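Local coordinates for protein Xyn30D (PDB 4QB6) that binds glucuronic acid-bearing xylan fragments through a calcium-binding carbohydrate-binding module, and as a whole protein is probably a family 30 glucuronoxylan-specific xylanase, at residues G64-W78 with T143-D157. Numbering follows the deposited sequence. Where two conformers were deposited one is given.
Sequences GYVNFNAYTNSAIEW and TLRIVTTGTEGPNMD. With CA (calcium ion), chain C; CA (calcium ion), chain D; GCU (alpha-D-glucopyranuronic acid), chain B.
The first torsions of F68 and T148 bring the F68 ring against T148 CG2. In F68, CG lies anti to the carbonyl carbon (chi1 -62°), which turns the ring against T148, I146 and P154 of 143-157. In T148, chi1 of 67° sets OG1 between backbone N and carbonyl carbon. T148 CG2, anti to the carbonyl carbon, lies 3.6 Å from F68 CD1. T148 OG1 donates to A70 O at 2.9 Å and accepts from S74 N at 3.0 Å, so one hydroxyl bonds to both A70 and S74. I146 CG1 and P154 O lie at the F68 ring edge. Replacing F68 by an alanine would probably open a gap between T148, I146 and P154. This is a beta-sandwich carbohydrate-binding module of the CBM35 type. Strand 74-78 runs antiparallel to 143-149 in one sheet. V66 and M156 form a separate antiparallel hydrogen-bonded bridge joining 65-68 to 155-157. W78 extends the core: I146 CD1 meets its edge, and I76 CG2 lies over one face, offset toward the rim. At the loop end, Y71 O accepts from E152 N and G150 N. E152 CB sits over the Y71 ring face, 3.8 Å from the centroid, a CH-pi contact. The E152 carboxylate chelates a calcium ion, with OE2 at 2.4 Å. N67 OD1, F68 O, two waters and glucuronic acid O4 and O6A complete that site. R102 and Y57 also bind the sugar. G64 O and D157 hold a second calcium ion with E41, E43 and T61; D157 OD1 lies 2.3 Å from the metal.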
# COMPACT_ATOMS: atom_id res chain seq x y z
N GLY A 64 -9.65 7.76 -6.40
CA GLY A 64 -10.10 7.46 -5.06
C GLY A 64 -8.99 6.89 -4.22
O GLY A 64 -7.84 7.18 -4.43
N TYR A 65 -9.40 6.08 -3.24
CA TYR A 65 -8.48 5.37 -2.36
C TYR A 65 -9.13 4.07 -1.99
O TYR A 65 -10.32 3.85 -2.27
CB TYR A 65 -8.11 6.21 -1.12
CG TYR A 65 -9.30 6.63 -0.31
CD1 TYR A 65 -9.85 5.82 0.66
CD2 TYR A 65 -9.90 7.88 -0.52
CE1 TYR A 65 -10.97 6.19 1.36
CE2 TYR A 65 -11.01 8.27 0.19
CZ TYR A 65 -11.54 7.42 1.14
OH TYR A 65 -12.67 7.83 1.83
N VAL A 66 -8.37 3.20 -1.35
CA VAL A 66 -8.93 1.89 -0.94
C VAL A 66 -9.14 1.88 0.56
O VAL A 66 -8.24 2.26 1.34
CB VAL A 66 -8.01 0.75 -1.37
CG1 VAL A 66 -8.50 -0.57 -0.78
CG2 VAL A 66 -7.96 0.69 -2.89
N ASN A 67 -10.31 1.41 0.97
CA ASN A 67 -10.65 1.20 2.34
C ASN A 67 -10.63 -0.29 2.62
O ASN A 67 -11.40 -1.05 2.01
CB ASN A 67 -12.05 1.80 2.56
CG ASN A 67 -12.53 1.64 3.95
OD1 ASN A 67 -11.89 0.99 4.75
ND2 ASN A 67 -13.69 2.21 4.27
N PHE A 68 -9.73 -0.76 3.48
CA PHE A 68 -9.75 -2.17 3.93
C PHE A 68 -10.96 -2.37 4.81
O PHE A 68 -11.19 -1.60 5.70
CB PHE A 68 -8.49 -2.50 4.75
CG PHE A 68 -7.17 -2.38 4.02
CD1 PHE A 68 -6.61 -3.48 3.37
CD2 PHE A 68 -6.43 -1.20 4.07
CE1 PHE A 68 -5.36 -3.39 2.81
CE2 PHE A 68 -5.18 -1.13 3.48
CZ PHE A 68 -4.66 -2.22 2.84
N ASN A 69 -11.71 -3.44 4.59
CA ASN A 69 -12.88 -3.65 5.45
C ASN A 69 -12.74 -4.63 6.56
O ASN A 69 -13.42 -4.50 7.60
CB ASN A 69 -14.08 -4.03 4.62
CG ASN A 69 -14.52 -2.91 3.71
OD1 ASN A 69 -14.59 -3.09 2.52
ND2 ASN A 69 -14.70 -1.72 4.28
N ALA A 70 -11.87 -5.60 6.42
CA ALA A 70 -11.73 -6.68 7.42
C ALA A 70 -10.51 -6.47 8.28
O ALA A 70 -9.43 -6.07 7.79
CB ALA A 70 -11.66 -8.03 6.76
N TYR A 71 -10.63 -6.80 9.55
CA TYR A 71 -9.53 -6.65 10.46
C TYR A 71 -8.37 -7.55 10.10
O TYR A 71 -7.20 -7.16 10.34
CB TYR A 71 -9.94 -6.84 11.94
CG TYR A 71 -10.42 -5.55 12.54
CD1 TYR A 71 -11.65 -5.00 12.20
CD2 TYR A 71 -9.63 -4.86 13.45
CE1 TYR A 71 -12.06 -3.79 12.75
CE2 TYR A 71 -10.04 -3.66 13.98
CZ TYR A 71 -11.24 -3.14 13.63
OH TYR A 71 -11.63 -1.94 14.18
N THR A 72 -8.67 -8.74 9.55
CA THR A 72 -7.66 -9.66 9.02
C THR A 72 -8.02 -10.09 7.63
O THR A 72 -9.20 -10.22 7.27
CB THR A 72 -7.50 -10.94 9.85
OG1 THR A 72 -8.67 -11.76 9.81
CG2 THR A 72 -7.21 -10.58 11.21
N ASN A 73 -6.98 -10.30 6.83
CA ASN A 73 -7.12 -10.88 5.51
C ASN A 73 -7.77 -10.03 4.45
O ASN A 73 -8.12 -10.52 3.37
CB ASN A 73 -7.71 -12.33 5.57
CG ASN A 73 -6.77 -13.29 6.24
OD1 ASN A 73 -7.21 -14.19 6.99
ND2 ASN A 73 -5.51 -13.11 6.03
N SER A 74 -7.92 -8.72 4.67
CA SER A 74 -8.22 -7.82 3.56
C SER A 74 -6.90 -7.53 2.88
O SER A 74 -5.85 -7.58 3.51
CB SER A 74 -8.86 -6.50 3.98
OG SER A 74 -10.19 -6.63 4.45
N ALA A 75 -6.96 -7.24 1.60
CA ALA A 75 -5.72 -7.10 0.82
C ALA A 75 -5.87 -6.20 -0.37
O ALA A 75 -6.95 -6.10 -0.97
CB ALA A 75 -5.21 -8.46 0.36
N ILE A 76 -4.76 -5.56 -0.73
CA ILE A 76 -4.58 -4.91 -2.01
C ILE A 76 -3.38 -5.55 -2.69
O ILE A 76 -2.31 -5.62 -2.08
CB ILE A 76 -4.29 -3.40 -1.84
CG1 ILE A 76 -5.36 -2.71 -1.02
CG2 ILE A 76 -4.11 -2.75 -3.21
CD1 ILE A 76 -4.99 -1.28 -0.63
N GLU A 77 -3.55 -6.02 -3.92
CA GLU A 77 -2.45 -6.57 -4.68
C GLU A 77 -2.24 -5.80 -5.96
O GLU A 77 -3.16 -5.67 -6.77
CB GLU A 77 -2.75 -8.03 -5.04
CG GLU A 77 -1.60 -8.70 -5.79
CD GLU A 77 -1.84 -10.13 -6.24
OE1 GLU A 77 -3.00 -10.58 -6.25
OE2 GLU A 77 -0.85 -10.78 -6.68
N TRP A 78 -1.05 -5.22 -6.11
CA TRP A 78 -0.60 -4.62 -7.36
C TRP A 78 0.00 -5.72 -8.20
O TRP A 78 0.90 -6.42 -7.78
CB TRP A 78 0.43 -3.53 -7.09
CG TRP A 78 -0.12 -2.28 -6.51
CD1 TRP A 78 -0.53 -1.18 -7.21
CD2 TRP A 78 -0.31 -1.98 -5.12
NE1 TRP A 78 -0.96 -0.22 -6.35
CE2 TRP A 78 -0.85 -0.68 -5.06
CE3 TRP A 78 -0.10 -2.67 -3.92
CZ2 TRP A 78 -1.13 -0.04 -3.87
CZ3 TRP A 78 -0.39 -2.05 -2.74
CH2 TRP A 78 -0.92 -0.74 -2.71
N THR A 143 4.85 -8.28 -8.51
CA THR A 143 3.63 -8.09 -7.72
C THR A 143 4.00 -7.65 -6.30
O THR A 143 5.09 -7.97 -5.77
CB THR A 143 2.76 -9.34 -7.65
OG1 THR A 143 3.42 -10.34 -6.91
CG2 THR A 143 2.43 -9.87 -9.03
N LEU A 144 3.09 -6.92 -5.67
CA LEU A 144 3.25 -6.53 -4.27
C LEU A 144 1.88 -6.53 -3.66
O LEU A 144 0.96 -5.87 -4.19
CB LEU A 144 3.89 -5.15 -4.18
CG LEU A 144 4.30 -4.62 -2.81
CD1 LEU A 144 5.47 -3.65 -2.90
CD2 LEU A 144 3.12 -3.94 -2.13
N ARG A 145 1.72 -7.25 -2.55
CA ARG A 145 0.44 -7.33 -1.87
C ARG A 145 0.62 -6.89 -0.42
O ARG A 145 1.66 -7.13 0.23
CB ARG A 145 -0.15 -8.75 -1.95
CG ARG A 145 -1.55 -8.83 -1.38
CD ARG A 145 -2.23 -10.12 -1.74
NE ARG A 145 -1.39 -11.15 -1.19
CZ ARG A 145 -1.74 -12.06 -0.29
NH1 ARG A 145 -2.97 -12.12 0.20
NH2 ARG A 145 -0.82 -12.93 0.10
N ILE A 146 -0.38 -6.19 0.07
CA ILE A 146 -0.44 -5.78 1.48
C ILE A 146 -1.74 -6.28 2.09
O ILE A 146 -2.79 -6.20 1.45
CB ILE A 146 -0.25 -4.27 1.60
CG1 ILE A 146 -1.40 -3.45 1.00
CG2 ILE A 146 1.07 -3.88 0.96
CD1 ILE A 146 -1.17 -1.96 1.10
N VAL A 147 -1.63 -6.82 3.30
CA VAL A 147 -2.70 -7.63 3.88
C VAL A 147 -2.89 -7.26 5.33
O VAL A 147 -1.93 -7.19 6.09
CB VAL A 147 -2.38 -9.12 3.76
CG1 VAL A 147 -3.60 -9.95 4.11
CG2 VAL A 147 -1.91 -9.51 2.36
N THR A 148 -4.15 -7.11 5.76
CA THR A 148 -4.44 -6.88 7.17
C THR A 148 -4.26 -8.18 7.97
O THR A 148 -4.36 -9.27 7.42
CB THR A 148 -5.83 -6.25 7.38
OG1 THR A 148 -6.83 -7.19 7.02
CG2 THR A 148 -5.99 -4.99 6.61
N THR A 149 -3.93 -8.02 9.25
CA THR A 149 -3.45 -9.12 10.09
C THR A 149 -4.07 -9.10 11.47
O THR A 149 -3.62 -9.83 12.36
CB THR A 149 -1.92 -9.05 10.26
OG1 THR A 149 -1.59 -7.86 10.94
CG2 THR A 149 -1.17 -9.10 8.91
N GLY A 150 -5.06 -8.26 11.70
CA GLY A 150 -5.75 -8.21 12.99
C GLY A 150 -6.07 -6.83 13.48
O GLY A 150 -6.87 -6.67 14.40
N THR A 151 -5.50 -5.79 12.86
CA THR A 151 -5.75 -4.41 13.25
C THR A 151 -6.39 -3.59 12.12
O THR A 151 -6.47 -2.37 12.20
CB THR A 151 -4.48 -3.73 13.79
OG1 THR A 151 -3.37 -3.98 12.92
CG2 THR A 151 -4.16 -4.26 15.19
N GLU A 152 -6.92 -4.25 11.10
CA GLU A 152 -7.52 -3.56 9.95
C GLU A 152 -6.40 -2.78 9.24
O GLU A 152 -5.22 -3.13 9.36
CB GLU A 152 -8.76 -2.74 10.37
CG GLU A 152 -9.97 -2.90 9.46
CD GLU A 152 -10.37 -1.67 8.68
OE1 GLU A 152 -9.49 -0.98 8.11
OE2 GLU A 152 -11.58 -1.38 8.56
N GLY A 153 -6.74 -1.78 8.45
CA GLY A 153 -5.70 -1.09 7.68
C GLY A 153 -5.93 0.38 7.56
O GLY A 153 -7.04 0.86 7.73
N PRO A 154 -4.90 1.12 7.17
CA PRO A 154 -5.09 2.52 6.82
C PRO A 154 -5.86 2.64 5.51
O PRO A 154 -5.85 1.71 4.71
CB PRO A 154 -3.66 3.00 6.64
CG PRO A 154 -2.94 1.82 6.12
CD PRO A 154 -3.56 0.63 6.83
N ASN A 155 -6.50 3.77 5.27
CA ASN A 155 -7.04 4.00 3.96
C ASN A 155 -5.86 4.28 3.01
O ASN A 155 -4.98 5.08 3.35
CB ASN A 155 -8.01 5.16 3.94
CG ASN A 155 -9.32 4.87 4.61
OD1 ASN A 155 -9.66 3.72 4.89
ND2 ASN A 155 -10.10 5.91 4.83
N MET A 156 -5.80 3.63 1.86
CA MET A 156 -4.59 3.59 1.05
C MET A 156 -4.81 4.29 -0.26
O MET A 156 -5.70 3.92 -1.04
CB MET A 156 -4.19 2.13 0.79
CG MET A 156 -2.84 1.98 0.11
SD MET A 156 -1.46 2.66 1.01
CE MET A 156 -1.41 1.71 2.46
N ASP A 157 -4.02 5.32 -0.53
CA ASP A 157 -4.20 6.13 -1.74
C ASP A 157 -3.41 5.62 -2.92
O ASP A 157 -3.96 5.48 -4.01
CB ASP A 157 -3.83 7.59 -1.44
CG ASP A 157 -4.15 8.52 -2.57
OD1 ASP A 157 -4.98 8.21 -3.44
OD2 ASP A 157 -3.53 9.60 -2.55
CA CA C . -11.28 0.43 6.96
CA CA D . -5.62 7.03 -5.26
C1 GCU B . -14.36 5.03 9.12
C2 GCU B . -13.91 5.70 7.85
C3 GCU B . -13.28 4.73 6.89
C4 GCU B . -12.15 3.90 7.63
C5 GCU B . -12.77 3.23 8.84
C6 GCU B . -11.81 2.43 9.62
O2 GCU B . -15.01 6.45 7.27
O3 GCU B . -12.69 5.33 5.74
O4 GCU B . -11.69 2.87 6.74
O5 GCU B . -13.26 4.28 9.65
O6A GCU B . -11.17 1.53 9.04
O6B GCU B . -11.65 2.65 10.81
O HOH W 1 -9.17 1.16 5.92
O HOH W 2 -13.67 0.21 7.10